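Local coordinates for protein catalase (Bacillus pumilus, PDB 4QOM) that breaks down hydrogen peroxide to water and molecular oxygen at a buried haem group, at residues V93-V98 with A189-M194; G113-F118 with D126-N131. All coordinates share one frame; numbering follows the deposited sequence.

Interaction 1: residues V93-V98 with A189-M194. With HEM (protoporphyrin IX containing Fe), chain E; PYG (benzene-1,2,3-triol), chain H.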
ATOM      1  N   VAL A  93       9.366  -6.045  25.051  1.00 18.18           N
ATOM      2  CA  VAL A  93       8.227  -6.890  25.328  1.00 18.94           C
ATOM      3  C   VAL A  93       6.950  -6.168  25.009  1.00 19.08           C
ATOM      4  O   VAL A  93       6.810  -4.969  25.353  1.00 18.82           O
ATOM      5  CB  VAL A  93       8.196  -7.275  26.826  1.00 20.83           C
ATOM      6  CG1 VAL A  93       6.909  -8.066  27.133  1.00 20.80           C
ATOM      7  CG2 VAL A  93       9.452  -8.011  27.197  1.00 21.21           C
ATOM      8  N   ARG A  94       6.021  -6.849  24.317  1.00 17.96           N
ATOM      9  CA  ARG A  94       4.690  -6.343  24.152  1.00 19.29           C
ATOM     10  C   ARG A  94       3.706  -7.341  24.787  1.00 18.94           C
ATOM     11  O   ARG A  94       3.738  -8.530  24.512  1.00 17.84           O
ATOM     12  CB  ARG A  94       4.356  -6.112  22.687  1.00 18.49           C
ATOM     13  CG  ARG A  94       3.020  -5.470  22.405  1.00 18.54           C
ATOM     14  CD  ARG A  94       2.859  -4.941  20.971  1.00 18.30           C
ATOM     15  NE  ARG A  94       1.531  -4.418  20.618  1.00 16.38           N
ATOM     16  CZ  ARG A  94       0.427  -5.129  20.434  1.00 15.77           C
ATOM     17  NH1 ARG A  94       0.438  -6.442  20.544  1.00 14.40           N
ATOM     18  NH2 ARG A  94      -0.707  -4.521  20.176  1.00 15.95           N
ATOM     19  N   PHE A  95       2.819  -6.765  25.598  1.00 18.42           N
ATOM     20  CA  PHE A  95       1.691  -7.504  26.168  1.00 18.75           C
ATOM     21  C   PHE A  95       0.421  -7.092  25.464  1.00 17.62           C
ATOM     22  O   PHE A  95       0.336  -5.968  24.914  1.00 17.77           O
ATOM     23  CB  PHE A  95       1.549  -7.212  27.670  1.00 20.48           C
ATOM     24  CG  PHE A  95       2.761  -7.540  28.493  1.00 21.13           C
ATOM     25  CD1 PHE A  95       3.099  -8.862  28.797  1.00 20.29           C
ATOM     26  CD2 PHE A  95       3.528  -6.545  29.033  1.00 20.50           C
ATOM     27  CE1 PHE A  95       4.202  -9.125  29.575  1.00 21.80           C
ATOM     28  CE2 PHE A  95       4.608  -6.808  29.823  1.00 21.49           C
ATOM     29  CZ  PHE A  95       4.940  -8.097  30.112  1.00 20.92           C
ATOM     30  N   SER A  96      -0.611  -7.965  25.446  1.00 16.81           N
ATOM     31  CA  SER A  96      -1.771  -7.689  24.622  1.00 16.42           C
ATOM     32  C   SER A  96      -3.002  -8.500  25.071  1.00 17.17           C
ATOM     33  O   SER A  96      -2.873  -9.554  25.723  1.00 17.64           O
ATOM     34  CB  SER A  96      -1.393  -7.942  23.153  1.00 16.54           C
ATOM     35  OG  SER A  96      -0.940  -9.262  22.975  1.00 16.89           O
ATOM     36  N   THR A  97      -4.188  -8.041  24.703  1.00 17.28           N
ATOM     37  CA  THR A  97      -5.329  -8.926  24.599  1.00 17.22           C
ATOM     38  C   THR A  97      -5.300  -9.631  23.229  1.00 17.07           C
ATOM     39  O   THR A  97      -4.265  -9.593  22.518  1.00 17.17           O
ATOM     40  CB  THR A  97      -6.622  -8.187  24.881  1.00 18.40           C
ATOM     41  OG1 THR A  97      -6.852  -7.190  23.891  1.00 16.63           O
ATOM     42  CG2 THR A  97      -6.567  -7.536  26.308  1.00 18.39           C
ATOM     43  N   VAL A  98      -6.395 -10.260  22.827  1.00 17.18           N
ATOM     44  CA  VAL A  98      -6.402 -11.005  21.564  1.00 16.85           C
ATOM     45  C   VAL A  98      -7.406 -10.516  20.535  1.00 16.70           C
ATOM     46  O   VAL A  98      -7.036 -10.242  19.413  1.00 16.69           O
ATOM     47  CB  VAL A  98      -6.610 -12.503  21.792  1.00 17.60           C
ATOM     48  CG1 VAL A  98      -6.641 -13.230  20.453  1.00 17.43           C
ATOM     49  CG2 VAL A  98      -5.505 -13.017  22.691  1.00 18.32           C
ATOM     50  N   ALA A 189      -5.441  -9.521  36.225  1.00 21.04           N
ATOM     51  CA  ALA A 189      -5.683  -8.226  36.831  1.00 22.11           C
ATOM     52  C   ALA A 189      -5.016  -7.109  36.084  1.00 21.69           C
ATOM     53  O   ALA A 189      -5.476  -5.941  36.097  1.00 21.99           O
ATOM     54  CB  ALA A 189      -5.185  -8.237  38.282  1.00 24.54           C
ATOM     55  N   ASN A 190      -3.859  -7.435  35.547  1.00 21.37           N
ATOM     56  CA  ASN A 190      -3.104  -6.524  34.752  1.00 21.90           C
ATOM     57  C   ASN A 190      -1.988  -7.338  34.038  1.00 22.52           C
ATOM     58  O   ASN A 190      -1.931  -8.559  34.169  1.00 24.56           O
ATOM     59  CB  ASN A 190      -2.569  -5.384  35.599  1.00 21.75           C
ATOM     60  CG  ASN A 190      -1.748  -5.897  36.774  1.00 23.54           C
ATOM     61  OD1 ASN A 190      -0.755  -6.553  36.581  1.00 25.38           O
ATOM     62  ND2 ASN A 190      -2.171  -5.557  38.008  1.00 25.08           N
ATOM     63  N   TYR A 191      -1.085  -6.675  33.315  1.00 22.56           N
ATOM     64  CA  TYR A 191      -0.033  -7.400  32.608  1.00 22.84           C
ATOM     65  C   TYR A 191       1.138  -7.841  33.502  1.00 24.10           C
ATOM     66  O   TYR A 191       1.864  -8.766  33.122  1.00 25.04           O
ATOM     67  CB  TYR A 191       0.539  -6.559  31.441  1.00 23.65           C
ATOM     68  CG  TYR A 191      -0.445  -6.215  30.348  1.00 22.02           C
ATOM     69  CD1 TYR A 191      -1.243  -7.179  29.749  1.00 22.45           C
ATOM     70  CD2 TYR A 191      -0.570  -4.877  29.858  1.00 21.60           C
ATOM     71  CE1 TYR A 191      -2.126  -6.887  28.714  1.00 20.78           C
ATOM     72  CE2 TYR A 191      -1.463  -4.566  28.821  1.00 20.56           C
ATOM     73  CZ  TYR A 191      -2.271  -5.527  28.263  1.00 20.38           C
ATOM     74  OH  TYR A 191      -3.153  -5.225  27.234  1.00 20.71           O
ATOM     75  N   ALA A 192       1.290  -7.223  34.689  1.00 24.00           N
ATOM     76  CA  ALA A 192       2.439  -7.533  35.556  1.00 24.98           C
ATOM     77  C   ALA A 192       2.167  -8.771  36.421  1.00 25.17           C
ATOM     78  O   ALA A 192       3.065  -9.614  36.648  1.00 26.01           O
ATOM     79  CB  ALA A 192       2.764  -6.358  36.430  1.00 26.42           C
ATOM     80  N   GLU A 193       0.924  -8.909  36.878  1.00 24.83           N
ATOM     81  CA  GLU A 193       0.564  -9.983  37.805  1.00 25.95           C
ATOM     82  C   GLU A 193      -0.018 -11.141  36.995  1.00 24.56           C
ATOM     83  O   GLU A 193      -1.164 -11.555  37.158  1.00 23.17           O
ATOM     84  CB  GLU A 193      -0.435  -9.452  38.836  1.00 25.80           C
ATOM     85  CG  GLU A 193       0.159  -8.407  39.747  1.00 28.12           C
ATOM     86  CD  GLU A 193      -0.854  -7.789  40.693  1.00 27.98           C
ATOM     87  OE1 GLU A 193      -1.320  -6.685  40.479  1.00 31.78           O
ATOM     88  OE2 GLU A 193      -1.192  -8.416  41.700  1.00 29.77           O
ATOM     89  N   MET A 194       0.807 -11.644  36.102  1.00 25.51           N
ATOM     90  CA  MET A 194       0.391 -12.521  35.029  1.00 24.77           C
ATOM     91  C   MET A 194       1.455 -13.509  34.685  1.00 23.39           C
ATOM     92  O   MET A 194       2.645 -13.169  34.652  1.00 22.98           O
ATOM     93  CB  MET A 194       0.064 -11.624  33.814  1.00 24.63           C
ATOM     94  CG  MET A 194      -0.630 -12.334  32.692  1.00 26.43           C
ATOM     95  SD  MET A 194      -0.910 -11.206  31.291  1.00 24.55           S
ATOM     96  CE  MET A 194       0.712 -10.952  30.607  1.00 25.58           C
TER
HETATM   97  CHA HEM E 501      -0.103 -11.877  17.016  0.50 15.30           C
HETATM   98  CHB HEM E 501      -0.930 -15.449  13.902  0.50 15.92           C
HETATM   99  CHC HEM E 501      -1.196 -18.667  17.658  0.50 16.39           C
HETATM  100  CHD HEM E 501       0.801 -15.235  20.458  0.50 16.49           C
HETATM  101  C1A HEM E 501      -0.353 -12.569  15.864  0.50 15.18           C
HETATM  102  C2A HEM E 501      -0.522 -11.973  14.581  0.50 14.73           C
HETATM  103  C3A HEM E 501      -0.721 -12.985  13.707  0.50 15.01           C
HETATM  104  C4A HEM E 501      -0.735 -14.183  14.443  0.50 15.60           C
HETATM  105  CMA HEM E 501      -0.916 -12.894  12.230  0.50 14.49           C
HETATM  106  CAA HEM E 501      -0.359 -10.525  14.253  0.50 13.82           C
HETATM  107  CBA HEM E 501       1.151 -10.249  14.117  0.50 13.83           C
HETATM  108  CGA HEM E 501       1.510  -8.812  13.786  0.50 13.85           C
HETATM  109  O1A HEM E 501       2.711  -8.394  13.998  0.50 14.68           O
HETATM  110  O2A HEM E 501       0.638  -8.082  13.244  0.50 13.49           O
HETATM  111  C1B HEM E 501      -1.098 -16.604  14.698  0.50 16.56           C
HETATM  112  C2B HEM E 501      -1.448 -17.868  14.125  0.50 16.78           C
HETATM  113  C3B HEM E 501      -1.568 -18.733  15.157  0.50 16.72           C
HETATM  114  C4B HEM E 501      -1.201 -18.031  16.386  0.50 16.36           C
HETATM  115  CMB HEM E 501      -1.707 -18.138  12.669  0.50 16.44           C
HETATM  116  CAB HEM E 501      -1.907 -20.157  15.102  0.50 17.13           C
HETATM  117  CBB HEM E 501      -2.072 -20.616  13.883  0.50 18.74           C
HETATM  118  C1C HEM E 501      -0.646 -18.008  18.756  0.50 16.72           C
HETATM  119  C2C HEM E 501      -0.034 -18.660  19.840  0.50 16.69           C
HETATM  120  C3C HEM E 501       0.491 -17.691  20.651  0.50 16.72           C
HETATM  121  C4C HEM E 501       0.336 -16.427  20.014  0.50 16.56           C
HETATM  122  CMC HEM E 501      -0.078 -20.126  20.136  0.50 17.42           C
HETATM  123  CAC HEM E 501       1.272 -17.904  21.828  0.50 17.00           C
HETATM  124  CBC HEM E 501       1.812 -19.107  22.025  0.50 18.72           C
HETATM  125  C1D HEM E 501       0.656 -14.053  19.706  0.50 16.41           C
HETATM  126  C2D HEM E 501       1.027 -12.767  20.284  0.50 15.84           C
HETATM  127  C3D HEM E 501       0.765 -11.826  19.347  0.50 14.87           C
HETATM  128  C4D HEM E 501       0.232 -12.560  18.194  0.50 15.56           C
HETATM  129  CMD HEM E 501       1.607 -12.583  21.664  0.50 15.83           C
HETATM  130  CAD HEM E 501       1.006 -10.344  19.473  0.50 14.22           C
HETATM  131  CBD HEM E 501       2.501 -10.001  19.261  0.50 13.64           C
HETATM  132  CGD HEM E 501       2.702  -8.517  19.446  0.50 13.60           C
HETATM  133  O1D HEM E 501       2.777  -8.120  20.633  0.50 13.54           O
HETATM  134  O2D HEM E 501       2.719  -7.753  18.422  0.50 13.60           O
HETATM  135  NA  HEM E 501      -0.473 -13.919  15.782  0.50 15.62           N
HETATM  136  NB  HEM E 501      -0.911 -16.788  15.999  0.50 16.43           N
HETATM  137  NC  HEM E 501      -0.287 -16.678  18.835  0.50 16.64           N
HETATM  138  ND  HEM E 501       0.175 -13.877  18.473  0.50 16.39           N
HETATM  139 FE   HEM E 501      -0.335 -15.266  17.292  0.50 18.87          FE
HETATM  140  C1  PYG H 504      -4.259 -15.769  18.886  1.00 35.17           C
HETATM  141  C2  PYG H 504      -4.139 -16.060  20.310  1.00 31.10           C
HETATM  142  C3  PYG H 504      -5.314 -16.585  21.007  1.00 31.87           C
HETATM  143  C4  PYG H 504      -6.529 -16.802  20.345  1.00 34.78           C
HETATM  144  C5  PYG H 504      -6.636 -16.510  18.981  1.00 34.68           C
HETATM  145  C6  PYG H 504      -5.529 -16.006  18.304  1.00 35.28           C
HETATM  146  O1  PYG H 504      -3.148 -15.318  18.185  1.00 36.48           O
HETATM  147  O2  PYG H 504      -2.986 -15.846  20.920  1.00 27.81           O
HETATM  148  O3  PYG H 504      -5.185 -16.810  22.295  1.00 35.45           O
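Phe-95 and Tyr-191 lie against each other with each CB over the face of the other's ring. The ring planes are only 14° apart, yet the rings are slid so far past one another that they barely overlap, with centroids 5.6 Å apart; the contact is a reciprocal CH-pi pair rather than a ring stack. Tyr-191 sets CB 4.1 Å from the Phe-95 ring centroid. Its CG and CD1 pass against Phe-95 CB, which stands over the tyrosine face 3.6 Å from the ring centroid. With CG anti to the carbonyl carbon (chi1 -63°), the ring slants across the strand, and CE1 reaches Ser-96 N obliquely at 3.8 Å. At the tip, OH packs by Ser-96 CA and is hydrogen-bonded to Glu-106. The Phe-95 ring is bordered by Met-194, whose bent chain brings CE to 3.7 Å from Phe-95 CD1, while Val-93 CG1 covers the face opposite Tyr-191 O. That carbonyl oxygen is buried without a polar partner. Residues 93-96 end strand 88-96 of the antiparallel beta barrel of the catalase fold, and 97-98 run on as loop. The residues alternate: Phe-95 faces the 189-194 loop, while Arg-94 and Ser-96 point to the opposite side, toward the haem. Arg-94, extended from CG to NE, donates a hydrogen bond from NH1 to haem O1D (2.9 Å, 160°), the oxygen lying in the guanidinium plane at its edge. Ser-96 OG is hydrogen-bonded to His-57, which binds the benzenetriol, consistent with the distal histidine–serine pair of haem catalases. Beyond it, Val-98 CG1 touches benzenetriol C4 at 3.6 Å. Within the loop Asn-190 OD1 accepts from Ala-192 N in an Asx turn and from Glu-193 N in an Asx motif, while Asn-190 ND2 donates to Glu-193 OE1 at 2.8 Å.

Interaction 2: residues G113-F118 with D126-N131. With HEM (protoporphyrin IX containing Fe), chain E; PYG (benzene-1,2,3-triol), chain H.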
ATOM      1  N   GLY A 113      -1.364 -11.923  25.324  1.00 18.79           N
ATOM      2  CA  GLY A 113      -0.077 -12.055  24.700  1.00 18.48           C
ATOM      3  C   GLY A 113       1.071 -11.604  25.551  1.00 17.63           C
ATOM      4  O   GLY A 113       0.923 -10.654  26.368  1.00 17.71           O
ATOM      5  N   PHE A 114       2.206 -12.240  25.330  1.00 18.45           N
ATOM      6  CA  PHE A 114       3.412 -12.095  26.152  1.00 18.70           C
ATOM      7  C   PHE A 114       4.585 -12.331  25.213  1.00 19.66           C
ATOM      8  O   PHE A 114       5.121 -13.446  25.132  1.00 18.51           O
ATOM      9  CB  PHE A 114       3.384 -13.149  27.304  1.00 19.82           C
ATOM     10  CG  PHE A 114       4.306 -12.857  28.441  1.00 21.35           C
ATOM     11  CD1 PHE A 114       5.658 -12.547  28.243  1.00 23.25           C
ATOM     12  CD2 PHE A 114       3.846 -12.947  29.750  1.00 21.69           C
ATOM     13  CE1 PHE A 114       6.523 -12.338  29.324  1.00 23.99           C
ATOM     14  CE2 PHE A 114       4.694 -12.679  30.797  1.00 22.23           C
ATOM     15  CZ  PHE A 114       5.993 -12.366  30.617  1.00 23.26           C
ATOM     16  N   ALA A 115       4.919 -11.302  24.427  1.00 18.24           N
ATOM     17  CA  ALA A 115       5.857 -11.402  23.336  1.00 18.06           C
ATOM     18  C   ALA A 115       7.167 -10.756  23.735  1.00 17.25           C
ATOM     19  O   ALA A 115       7.195  -9.591  24.091  1.00 19.32           O
ATOM     20  CB  ALA A 115       5.277 -10.723  22.104  1.00 17.73           C
ATOM     21  N   VAL A 116       8.242 -11.522  23.730  1.00 18.46           N
ATOM     22  CA  VAL A 116       9.577 -11.069  24.154  1.00 17.68           C
ATOM     23  C   VAL A 116      10.599 -11.141  23.018  1.00 17.59           C
ATOM     24  O   VAL A 116      10.802 -12.182  22.405  1.00 16.93           O
ATOM     25  CB  VAL A 116      10.076 -11.879  25.374  1.00 19.47           C
ATOM     26  CG1 VAL A 116      11.412 -11.328  25.859  1.00 20.23           C
ATOM     27  CG2 VAL A 116       9.063 -11.873  26.515  1.00 18.65           C
ATOM     28  N   LYS A 117      11.215 -10.005  22.715  1.00 16.48           N
ATOM     29  CA  LYS A 117      12.262  -9.890  21.701  1.00 16.67           C
ATOM     30  C   LYS A 117      13.584  -9.693  22.419  1.00 17.53           C
ATOM     31  O   LYS A 117      13.730  -8.734  23.165  1.00 20.33           O
ATOM     32  CB  LYS A 117      11.996  -8.693  20.788  1.00 16.24           C
ATOM     33  CG  LYS A 117      13.001  -8.386  19.708  1.00 16.45           C
ATOM     34  CD  LYS A 117      12.614  -7.150  18.853  1.00 17.02           C
ATOM     35  CE  LYS A 117      11.343  -7.332  18.065  1.00 17.28           C
ATOM     36  NZ  LYS A 117      11.375  -8.568  17.200  1.00 17.69           N
ATOM     37  N   PHE A 118      14.482 -10.674  22.251  1.00 17.95           N
ATOM     38  CA  PHE A 118      15.846 -10.639  22.862  1.00 17.85           C
ATOM     39  C   PHE A 118      16.865 -10.209  21.814  1.00 17.79           C
ATOM     40  O   PHE A 118      16.981 -10.863  20.789  1.00 16.99           O
ATOM     41  CB  PHE A 118      16.286 -12.030  23.343  1.00 18.75           C
ATOM     42  CG  PHE A 118      15.411 -12.689  24.376  1.00 19.62           C
ATOM     43  CD1 PHE A 118      14.301 -13.421  24.047  1.00 19.59           C
ATOM     44  CD2 PHE A 118      15.804 -12.667  25.731  1.00 20.79           C
ATOM     45  CE1 PHE A 118      13.563 -14.091  25.026  1.00 21.28           C
ATOM     46  CE2 PHE A 118      15.057 -13.299  26.700  1.00 21.69           C
ATOM     47  CZ  PHE A 118      13.914 -14.009  26.376  1.00 21.16           C
ATOM     48  N   ASP A 126      12.844 -14.028  19.092  1.00 19.39           N
ATOM     49  CA  ASP A 126      11.516 -13.709  19.558  1.00 19.11           C
ATOM     50  C   ASP A 126      10.874 -14.920  20.188  1.00 19.62           C
ATOM     51  O   ASP A 126      10.773 -15.964  19.542  1.00 20.78           O
ATOM     52  CB  ASP A 126      10.621 -13.268  18.397  1.00 18.33           C
ATOM     53  CG  ASP A 126      11.004 -11.932  17.783  1.00 18.30           C
ATOM     54  OD1 ASP A 126      11.536 -11.035  18.499  1.00 18.99           O
ATOM     55  OD2 ASP A 126      10.627 -11.728  16.619  1.00 16.26           O
ATOM     56  N   LEU A 127      10.453 -14.786  21.447  1.00 19.39           N
ATOM     57  CA  LEU A 127       9.650 -15.829  22.102  1.00 19.60           C
ATOM     58  C   LEU A 127       8.240 -15.253  22.213  1.00 18.21           C
ATOM     59  O   LEU A 127       7.986 -14.410  23.097  1.00 17.94           O
ATOM     60  CB  LEU A 127      10.262 -16.225  23.464  1.00 19.69           C
ATOM     61  CG  LEU A 127       9.490 -17.289  24.237  1.00 21.14           C
ATOM     62  CD1 LEU A 127       9.360 -18.575  23.419  1.00 20.78           C
ATOM     63  CD2 LEU A 127      10.130 -17.604  25.582  1.00 22.04           C
ATOM     64  N   VAL A 128       7.344 -15.637  21.288  1.00 18.68           N
ATOM     65  CA  VAL A 128       6.028 -15.032  21.140  1.00 19.29           C
ATOM     66  C   VAL A 128       5.035 -15.939  21.930  1.00 19.34           C
ATOM     67  O   VAL A 128       4.418 -16.836  21.393  1.00 21.15           O
ATOM     68  CB  VAL A 128       5.613 -14.849  19.664  1.00 18.87           C
ATOM     69  CG1 VAL A 128       4.337 -14.059  19.538  1.00 20.36           C
ATOM     70  CG2 VAL A 128       6.805 -14.295  18.856  1.00 19.13           C
ATOM     71  N   GLY A 129       4.928 -15.640  23.201  1.00 18.81           N
ATOM     72  CA  GLY A 129       4.072 -16.358  24.106  1.00 20.19           C
ATOM     73  C   GLY A 129       2.700 -15.795  24.390  1.00 18.65           C
ATOM     74  O   GLY A 129       2.330 -14.674  23.904  1.00 18.77           O
ATOM     75  N   ASN A 130       1.960 -16.529  25.243  1.00 20.12           N
ATOM     76  CA  ASN A 130       0.769 -16.051  25.868  1.00 21.10           C
ATOM     77  C   ASN A 130       0.850 -16.311  27.353  1.00 21.19           C
ATOM     78  O   ASN A 130       1.704 -17.002  27.796  1.00 22.25           O
ATOM     79  CB  ASN A 130      -0.462 -16.800  25.347  1.00 21.77           C
ATOM     80  CG  ASN A 130      -1.059 -16.233  24.055  1.00 23.94           C
ATOM     81  OD1 ASN A 130      -0.810 -15.080  23.646  1.00 23.12           O
ATOM     82  ND2 ASN A 130      -1.915 -17.051  23.422  1.00 24.22           N
ATOM     83  N   ASN A 131      -0.036 -15.773  28.145  1.00 21.87           N
ATOM     84  CA  ASN A 131      -0.075 -16.180  29.567  1.00 22.26           C
ATOM     85  C   ASN A 131      -0.416 -17.628  29.766  1.00 22.77           C
ATOM     86  O   ASN A 131       0.282 -18.374  30.514  1.00 22.29           O
ATOM     87  CB  ASN A 131      -1.000 -15.228  30.385  1.00 21.36           C
ATOM     88  CG  ASN A 131      -2.475 -15.305  30.001  1.00 21.23           C
ATOM     89  OD1 ASN A 131      -2.853 -15.532  28.854  1.00 19.89           O
ATOM     90  ND2 ASN A 131      -3.300 -15.127  30.970  1.00 22.01           N
TER
HETATM   91  CHA HEM E 501      -0.103 -11.877  17.016  0.50 15.30           C
HETATM   92  CHB HEM E 501      -0.930 -15.449  13.902  0.50 15.92           C
HETATM   93  CHC HEM E 501      -1.196 -18.667  17.658  0.50 16.39           C
HETATM   94  CHD HEM E 501       0.801 -15.235  20.458  0.50 16.49           C
HETATM   95  C1A HEM E 501      -0.353 -12.569  15.864  0.50 15.18           C
HETATM   96  C2A HEM E 501      -0.522 -11.973  14.581  0.50 14.73           C
HETATM   97  C3A HEM E 501      -0.721 -12.985  13.707  0.50 15.01           C
HETATM   98  C4A HEM E 501      -0.735 -14.183  14.443  0.50 15.60           C
HETATM   99  CMA HEM E 501      -0.916 -12.894  12.230  0.50 14.49           C
HETATM  100  CAA HEM E 501      -0.359 -10.525  14.253  0.50 13.82           C
HETATM  101  CBA HEM E 501       1.151 -10.249  14.117  0.50 13.83           C
HETATM  102  CGA HEM E 501       1.510  -8.812  13.786  0.50 13.85           C
HETATM  103  O1A HEM E 501       2.711  -8.394  13.998  0.50 14.68           O
HETATM  104  O2A HEM E 501       0.638  -8.082  13.244  0.50 13.49           O
HETATM  105  C1B HEM E 501      -1.098 -16.604  14.698  0.50 16.56           C
HETATM  106  C2B HEM E 501      -1.448 -17.868  14.125  0.50 16.78           C
HETATM  107  C3B HEM E 501      -1.568 -18.733  15.157  0.50 16.72           C
HETATM  108  C4B HEM E 501      -1.201 -18.031  16.386  0.50 16.36           C
HETATM  109  CMB HEM E 501      -1.707 -18.138  12.669  0.50 16.44           C
HETATM  110  CAB HEM E 501      -1.907 -20.157  15.102  0.50 17.13           C
HETATM  111  CBB HEM E 501      -2.072 -20.616  13.883  0.50 18.74           C
HETATM  112  C1C HEM E 501      -0.646 -18.008  18.756  0.50 16.72           C
HETATM  113  C2C HEM E 501      -0.034 -18.660  19.840  0.50 16.69           C
HETATM  114  C3C HEM E 501       0.491 -17.691  20.651  0.50 16.72           C
HETATM  115  C4C HEM E 501       0.336 -16.427  20.014  0.50 16.56           C
HETATM  116  CMC HEM E 501      -0.078 -20.126  20.136  0.50 17.42           C
HETATM  117  CAC HEM E 501       1.272 -17.904  21.828  0.50 17.00           C
HETATM  118  CBC HEM E 501       1.812 -19.107  22.025  0.50 18.72           C
HETATM  119  C1D HEM E 501       0.656 -14.053  19.706  0.50 16.41           C
HETATM  120  C2D HEM E 501       1.027 -12.767  20.284  0.50 15.84           C
HETATM  121  C3D HEM E 501       0.765 -11.826  19.347  0.50 14.87           C
HETATM  122  C4D HEM E 501       0.232 -12.560  18.194  0.50 15.56           C
HETATM  123  CMD HEM E 501       1.607 -12.583  21.664  0.50 15.83           C
HETATM  124  CAD HEM E 501       1.006 -10.344  19.473  0.50 14.22           C
HETATM  125  CBD HEM E 501       2.501 -10.001  19.261  0.50 13.64           C
HETATM  126  CGD HEM E 501       2.702  -8.517  19.446  0.50 13.60           C
HETATM  127  O1D HEM E 501       2.777  -8.120  20.633  0.50 13.54           O
HETATM  128  O2D HEM E 501       2.719  -7.753  18.422  0.50 13.60           O
HETATM  129  NA  HEM E 501      -0.473 -13.919  15.782  0.50 15.62           N
HETATM  130  NB  HEM E 501      -0.911 -16.788  15.999  0.50 16.43           N
HETATM  131  NC  HEM E 501      -0.287 -16.678  18.835  0.50 16.64           N
HETATM  132  ND  HEM E 501       0.175 -13.877  18.473  0.50 16.39           N
HETATM  133 FE   HEM E 501      -0.335 -15.266  17.292  0.50 18.87          FE
HETATM  134  C1  PYG H 504      -4.259 -15.769  18.886  1.00 35.17           C
HETATM  135  C2  PYG H 504      -4.139 -16.060  20.310  1.00 31.10           C
HETATM  136  C3  PYG H 504      -5.314 -16.585  21.007  1.00 31.87           C
HETATM  137  C4  PYG H 504      -6.529 -16.802  20.345  1.00 34.78           C
HETATM  138  C5  PYG H 504      -6.636 -16.510  18.981  1.00 34.68           C
HETATM  139  C6  PYG H 504      -5.529 -16.006  18.304  1.00 35.28           C
HETATM  140  O1  PYG H 504      -3.148 -15.318  18.185  1.00 36.48           O
HETATM  141  O2  PYG H 504      -2.986 -15.846  20.920  1.00 27.81           O
HETATM  142  O3  PYG H 504      -5.185 -16.810  22.295  1.00 35.45           O
HETATM  143  O   HOH W   1       7.403 -15.121  25.857  1.00 19.15           O
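Antiparallel pairing of strands 113-120 and 123-130 in a beta hairpin, buried in the barrel beside the haem, makes this contact. Phe-114 with Gly-129 and Val-116 with Leu-127 are the hydrogen-bonded pairs, the straightest bond running from Val-116 N to Leu-127 O (3.0 Å, 171°). A water donates to both Phe-114 O and Leu-127 O, adding a bridge to the backbone pairing. Lys-117 and Asp-126 lie side by side at a non-hydrogen-bonded pair. The lysine chain starts extended, then bends at chi3 (-64°) and chi4 (-54°), so that NZ curls back to the syn lone pair of Asp-126 OD1 at 2.8 Å. Ala-315 O also accepts from NZ, and Thr-317 N donates to Asp-126 OD2. With a methionine in place of Lys-117, the buried Asp-126 carboxylate would probably be left without its countercharge and Ala-315 O without this donor. In the catalase barrel the hairpin forms part of the haem pocket wall: Val-128 CG1 sits 3.6 Å from haem C2D, across the porphyrin from the benzenetriol, and Ala-115 CB lies 3.9 Å from propionate O1D. Gly-113 CA approaches haem CMD at 3.5 Å, where a side chain would collide with that methyl. On the other sheet face, Leu-127 CB meets the edge of the Phe-118 ring at CE1 (4.2 Å), while Val-116 CG1 covers one of its faces.

How the interactions relate
From the N terminus, the chain first runs along strand 88-96, the earlier half of interaction 1. It then returns as strand 113-120 and turns back through 123-130, closing the short hairpin of interaction 2. Only after three helices does it reach the 189-194 loop and complete interaction 1, so the hairpin lies wholly within that longer excursion and the two contacts nest without crossing. Strands 88-96 and 113-120 are neighbours in the sheet, joined by probable hydrogen bonds Ser-96 O to Gly-113 N and Arg-94 N to Ala-115 O, and Met-194 packs on Asn-131. Together they tie the 189-194 loop to three barrel strands, whose residues contact the haem and a benzenetriol.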